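Local coordinates for protein CSP3 (Bacillus subtilis, PDB 5FIG) that probably stores Cu(I) in the cytosol, binding many copper ions within its four-helix bundle and so protecting against copper toxicity, at residues C8-C22 against H88-Q102. Numbering follows the deposited sequence. Where two conformers were deposited one is given.
Sequences CIEACIDCMKACNHC and HCQACAKACFTCAEQ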
loop_
_atom_site.group_PDB
_atom_site.type_symbol
_atom_site.label_atom_id
_atom_site.label_comp_id
_atom_site.label_asym_id
_atom_site.label_seq_id
_atom_site.Cartn_x
_atom_site.Cartn_y
_atom_site.Cartn_z
ATOM N N CYS B 8 1.533 11.359 -16.146
ATOM C CA CYS B 8 1.818 11.489 -14.751
ATOM C C CYS B 8 1.977 10.086 -14.132
ATOM O O CYS B 8 2.867 9.853 -13.299
ATOM C CB CYS B 8 0.692 12.217 -14.011
ATOM S SG CYS B 8 1.051 12.583 -12.322
ATOM N N ILE B 9 1.087 9.183 -14.521
ATOM C CA ILE B 9 1.229 7.769 -14.130
ATOM C C ILE B 9 2.606 7.250 -14.453
ATOM O O ILE B 9 3.252 6.617 -13.637
ATOM C CB ILE B 9 0.103 6.896 -14.702
ATOM C CG1 ILE B 9 -1.223 7.240 -14.005
ATOM C CG2 ILE B 9 0.418 5.402 -14.551
ATOM C CD1 ILE B 9 -2.463 6.790 -14.754
ATOM N N GLU B 10 3.045 7.464 -15.675
ATOM C CA GLU B 10 4.373 7.014 -16.051
ATOM C C GLU B 10 5.474 7.583 -15.217
ATOM O O GLU B 10 6.420 6.892 -14.909
ATOM C CB GLU B 10 4.642 7.371 -17.501
ATOM C CG GLU B 10 5.826 6.700 -18.174
ATOM C CD GLU B 10 5.706 5.199 -18.258
ATOM O OE1 GLU B 10 4.647 4.641 -17.863
ATOM O OE2 GLU B 10 6.629 4.555 -18.792
ATOM N N ALA B 11 5.399 8.877 -14.960
ATOM C CA ALA B 11 6.395 9.511 -14.079
ATOM C C ALA B 11 6.395 8.962 -12.668
ATOM O O ALA B 11 7.460 8.765 -12.076
ATOM C CB ALA B 11 6.213 10.994 -14.054
ATOM N N CYS B 12 5.210 8.673 -12.131
ATOM C CA CYS B 12 5.104 8.050 -10.811
ATOM C C CYS B 12 5.693 6.631 -10.817
ATOM O O CYS B 12 6.429 6.231 -9.879
ATOM C CB CYS B 12 3.645 7.970 -10.337
ATOM S SG CYS B 12 2.946 9.562 -9.887
ATOM N N ILE B 13 5.397 5.881 -11.854
ATOM C CA ILE B 13 5.938 4.491 -11.974
ATOM C C ILE B 13 7.487 4.564 -12.032
ATOM O O ILE B 13 8.193 3.790 -11.426
ATOM C CB ILE B 13 5.326 3.776 -13.188
ATOM C CG1 ILE B 13 3.842 3.482 -12.912
ATOM C CG2 ILE B 13 6.106 2.517 -13.531
ATOM C CD1 ILE B 13 3.056 3.109 -14.125
ATOM N N ASP B 14 8.018 5.505 -12.855
ATOM C CA ASP B 14 9.458 5.674 -12.953
ATOM C C ASP B 14 10.103 6.092 -11.646
ATOM O O ASP B 14 11.245 5.737 -11.341
ATOM C CB ASP B 14 9.807 6.694 -14.089
ATOM C CG ASP B 14 9.509 6.177 -15.484
ATOM O OD1 ASP B 14 9.278 4.991 -15.676
ATOM O OD2 ASP B 14 9.476 6.946 -16.460
ATOM N N CYS B 15 9.403 6.941 -10.896
ATOM C CA CYS B 15 9.913 7.421 -9.640
ATOM C C CYS B 15 9.955 6.254 -8.616
ATOM O O CYS B 15 10.895 6.124 -7.856
ATOM C CB CYS B 15 9.089 8.590 -9.170
ATOM S SG CYS B 15 9.730 9.360 -7.685
ATOM N N MET B 16 8.894 5.470 -8.574
ATOM C CA MET B 16 8.848 4.262 -7.725
ATOM C C MET B 16 10.019 3.378 -7.996
ATOM O O MET B 16 10.667 2.903 -7.081
ATOM C CB MET B 16 7.575 3.503 -7.971
ATOM C CG MET B 16 7.090 2.508 -6.987
ATOM S SD MET B 16 5.680 1.739 -7.800
ATOM C CE MET B 16 5.660 0.251 -6.840
ATOM N N LYS B 17 10.258 3.111 -9.279
ATOM C CA LYS B 17 11.371 2.286 -9.648
ATOM C C LYS B 17 12.665 2.866 -9.083
ATOM O O LYS B 17 13.489 2.178 -8.540
ATOM C CB LYS B 17 11.444 2.176 -11.177
ATOM C CG LYS B 17 12.595 1.360 -11.690
ATOM C CD LYS B 17 12.564 1.269 -13.212
ATOM C CE LYS B 17 13.744 0.441 -13.675
ATOM N NZ LYS B 17 13.923 0.404 -15.156
ATOM N N ALA B 18 12.893 4.142 -9.351
ATOM C CA ALA B 18 14.159 4.763 -8.940
ATOM C C ALA B 18 14.356 4.800 -7.433
ATOM O O ALA B 18 15.437 4.534 -6.929
ATOM C CB ALA B 18 14.256 6.189 -9.526
ATOM N N CYS B 19 13.287 5.124 -6.720
ATOM C CA CYS B 19 13.288 5.161 -5.245
ATOM C C CYS B 19 13.498 3.807 -4.663
ATOM O O CYS B 19 14.323 3.638 -3.736
ATOM C CB CYS B 19 11.941 5.747 -4.691
ATOM S SG CYS B 19 11.840 7.550 -4.917
ATOM N N ASN B 20 12.808 2.796 -5.208
ATOM C CA ASN B 20 13.032 1.416 -4.710
ATOM C C ASN B 20 14.457 0.899 -4.985
ATOM O O ASN B 20 15.061 0.227 -4.172
ATOM C CB ASN B 20 11.988 0.453 -5.290
ATOM C CG ASN B 20 10.632 0.603 -4.653
ATOM O OD1 ASN B 20 10.562 0.935 -3.497
ATOM N ND2 ASN B 20 9.545 0.363 -5.405
ATOM N N HIS B 21 14.978 1.200 -6.182
ATOM C CA HIS B 21 16.351 0.885 -6.482
ATOM C C HIS B 21 17.352 1.577 -5.562
ATOM O O HIS B 21 18.325 0.956 -5.120
ATOM C CB HIS B 21 16.662 1.202 -7.974
ATOM C CG HIS B 21 16.062 0.181 -8.899
ATOM N ND1 HIS B 21 16.001 0.388 -10.262
ATOM C CD2 HIS B 21 15.439 -1.017 -8.683
ATOM C CE1 HIS B 21 15.425 -0.642 -10.854
ATOM N NE2 HIS B 21 15.079 -1.515 -9.924
ATOM N N CYS B 22 17.142 2.851 -5.323
ATOM C CA CYS B 22 17.985 3.630 -4.443
ATOM C C CYS B 22 17.940 3.071 -3.007
ATOM O O CYS B 22 18.964 2.927 -2.338
ATOM C CB CYS B 22 17.540 5.111 -4.485
ATOM S SG CYS B 22 18.570 6.297 -3.610
ATOM N N HIS B 88 22.682 5.161 -6.878
ATOM C CA HIS B 88 21.524 5.579 -7.689
ATOM C C HIS B 88 20.843 6.865 -7.161
ATOM O O HIS B 88 19.715 7.137 -7.528
ATOM C CB HIS B 88 20.491 4.421 -7.756
ATOM C CG HIS B 88 19.559 4.463 -8.928
ATOM N ND1 HIS B 88 19.988 4.231 -10.223
ATOM C CD2 HIS B 88 18.212 4.662 -9.004
ATOM C CE1 HIS B 88 18.957 4.305 -11.050
ATOM N NE2 HIS B 88 17.871 4.548 -10.339
ATOM N N CYS B 89 21.508 7.630 -6.291
ATOM C CA CYS B 89 20.872 8.787 -5.652
ATOM C C CYS B 89 20.620 9.974 -6.605
ATOM O O CYS B 89 19.560 10.585 -6.554
ATOM C CB CYS B 89 21.695 9.258 -4.464
ATOM S SG CYS B 89 21.659 8.178 -3.023
ATOM N N GLN B 90 21.570 10.283 -7.494
ATOM C CA GLN B 90 21.329 11.348 -8.478
ATOM C C GLN B 90 20.191 11.004 -9.488
ATOM O O GLN B 90 19.360 11.834 -9.795
ATOM C CB GLN B 90 22.616 11.712 -9.216
ATOM C CG GLN B 90 23.664 12.357 -8.322
ATOM C CD GLN B 90 23.191 13.678 -7.714
ATOM O OE1 GLN B 90 22.865 14.612 -8.441
ATOM N NE2 GLN B 90 23.164 13.767 -6.380
ATOM N N ALA B 91 20.129 9.754 -9.940
ATOM C CA ALA B 91 19.037 9.274 -10.770
ATOM C C ALA B 91 17.711 9.348 -10.040
ATOM O O ALA B 91 16.671 9.653 -10.636
ATOM C CB ALA B 91 19.290 7.803 -11.214
ATOM N N CYS B 92 17.722 8.957 -8.769
ATOM C CA CYS B 92 16.529 9.022 -7.973
ATOM C C CYS B 92 16.043 10.456 -7.836
ATOM O O CYS B 92 14.897 10.724 -8.074
ATOM C CB CYS B 92 16.778 8.413 -6.599
ATOM S SG CYS B 92 15.313 8.392 -5.591
ATOM N N ALA B 93 16.971 11.381 -7.564
ATOM C CA ALA B 93 16.610 12.799 -7.482
ATOM C C ALA B 93 15.971 13.336 -8.757
ATOM O O ALA B 93 14.927 13.996 -8.729
ATOM C CB ALA B 93 17.818 13.634 -7.109
ATOM N N LYS B 94 16.563 13.021 -9.888
ATOM C CA LYS B 94 15.975 13.410 -11.136
ATOM C C LYS B 94 14.554 12.890 -11.362
ATOM O O LYS B 94 13.696 13.606 -11.791
ATOM C CB LYS B 94 16.844 12.910 -12.266
ATOM C CG LYS B 94 16.471 13.370 -13.649
ATOM C CD LYS B 94 17.555 12.936 -14.654
ATOM C CE LYS B 94 17.386 13.653 -15.950
ATOM N NZ LYS B 94 17.466 12.698 -17.089
ATOM N N ALA B 95 14.363 11.603 -11.128
ATOM C CA ALA B 95 13.030 10.998 -11.291
ATOM C C ALA B 95 12.049 11.614 -10.318
ATOM O O ALA B 95 10.895 11.792 -10.658
ATOM C CB ALA B 95 13.088 9.487 -11.122
ATOM N N CYS B 96 12.508 11.912 -9.102
ATOM C CA CYS B 96 11.641 12.572 -8.118
ATOM C C CYS B 96 11.180 13.944 -8.573
ATOM O O CYS B 96 10.004 14.284 -8.448
ATOM C CB CYS B 96 12.355 12.675 -6.768
ATOM S SG CYS B 96 12.468 11.160 -5.849
ATOM N N PHE B 97 12.091 14.724 -9.101
ATOM C CA PHE B 97 11.722 16.057 -9.522
ATOM C C PHE B 97 10.789 16.033 -10.727
ATOM O O PHE B 97 9.880 16.841 -10.826
ATOM C CB PHE B 97 12.955 16.913 -9.737
ATOM C CG PHE B 97 13.726 17.200 -8.463
ATOM C CD1 PHE B 97 13.112 17.766 -7.359
ATOM C CD2 PHE B 97 15.117 17.002 -8.428
ATOM C CE1 PHE B 97 13.846 18.069 -6.211
ATOM C CE2 PHE B 97 15.853 17.290 -7.277
ATOM C CZ PHE B 97 15.219 17.808 -6.174
ATOM N N THR B 98 11.017 15.093 -11.638
ATOM C CA THR B 98 10.122 14.934 -12.756
ATOM C C THR B 98 8.728 14.582 -12.306
ATOM O O THR B 98 7.744 15.065 -12.839
ATOM C CB THR B 98 10.697 13.865 -13.724
ATOM O OG1 THR B 98 11.892 14.405 -14.279
ATOM C CG2 THR B 98 9.691 13.525 -14.819
ATOM N N CYS B 99 8.658 13.633 -11.378
ATOM C CA CYS B 99 7.392 13.202 -10.861
ATOM C C CYS B 99 6.682 14.366 -10.137
ATOM O O CYS B 99 5.499 14.552 -10.356
ATOM C CB CYS B 99 7.586 12.012 -9.952
ATOM S SG CYS B 99 6.029 11.319 -9.413
ATOM N N ALA B 100 7.409 15.141 -9.348
ATOM C CA ALA B 100 6.796 16.271 -8.675
ATOM C C ALA B 100 6.179 17.274 -9.619
ATOM O O ALA B 100 5.050 17.671 -9.433
ATOM C CB ALA B 100 7.803 16.967 -7.786
ATOM N N GLU B 101 6.886 17.591 -10.711
ATOM C CA GLU B 101 6.329 18.460 -11.684
ATOM C C GLU B 101 5.094 17.932 -12.396
ATOM O O GLU B 101 4.122 18.630 -12.568
ATOM C CB GLU B 101 7.424 18.829 -12.677
ATOM C CG GLU B 101 6.958 19.788 -13.751
ATOM C CD GLU B 101 7.045 21.270 -13.339
ATOM O OE1 GLU B 101 7.349 21.684 -12.211
ATOM O OE2 GLU B 101 6.720 22.085 -14.156
ATOM N N GLN B 102 5.087 16.635 -12.736
ATOM C CA GLN B 102 3.915 16.075 -13.359
ATOM C C GLN B 102 2.730 16.055 -12.385
ATOM O O GLN B 102 1.574 16.246 -12.775
ATOM C CB GLN B 102 4.211 14.638 -13.838
ATOM C CG GLN B 102 5.089 14.585 -15.094
ATOM C CD GLN B 102 4.328 14.835 -16.395
ATOM O OE1 GLN B 102 3.112 14.801 -16.463
ATOM N NE2 GLN B 102 5.033 15.248 -17.384
HETATM O O HOH W 1 9.826 10.236 -12.764
#
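Ala95 O accepts two hydrogen bonds, one from Cys99 N of its own helix and one, at 2.8 Å, from a water that gives its other proton to Ala11 O. This water bridges two antiparallel helices of a four-helix bundle; the axes of 8-22 and 89-102 come within 8.6 Å, their N-to-C directions 155° apart. Small residues permit that closeness: Ala18 CB meets Ala95 CB at 3.8 Å, while Ala11 CB lies against Cys99 CA. Near the N-terminus of helix 89-107, the His88 ring leans over helix 6-27 and points the edge carrying CD2 at Ala18 O. Ala91 CB sits above one face of that ring, toward its rim, and His21 turns an edge toward a face in a T-shaped pair (planes at 73°). Cutting the His88 side chain back to an alanine is likely to leave the His21 ring without its aromatic partner and open a gap beside Ala18. On the bundle's inner side the cysteines face one another, metal-free here but consistent with Cu(I) sites. With chi1 at -175°, Cys15 turns SG back from its own N and inward to Cys74 of helix 63-81, 3.8 Å from Cys96 SG. One turn on, Cys19 SG lies 3.6 Å from Cys92 SG and touches Cys96 SG as well.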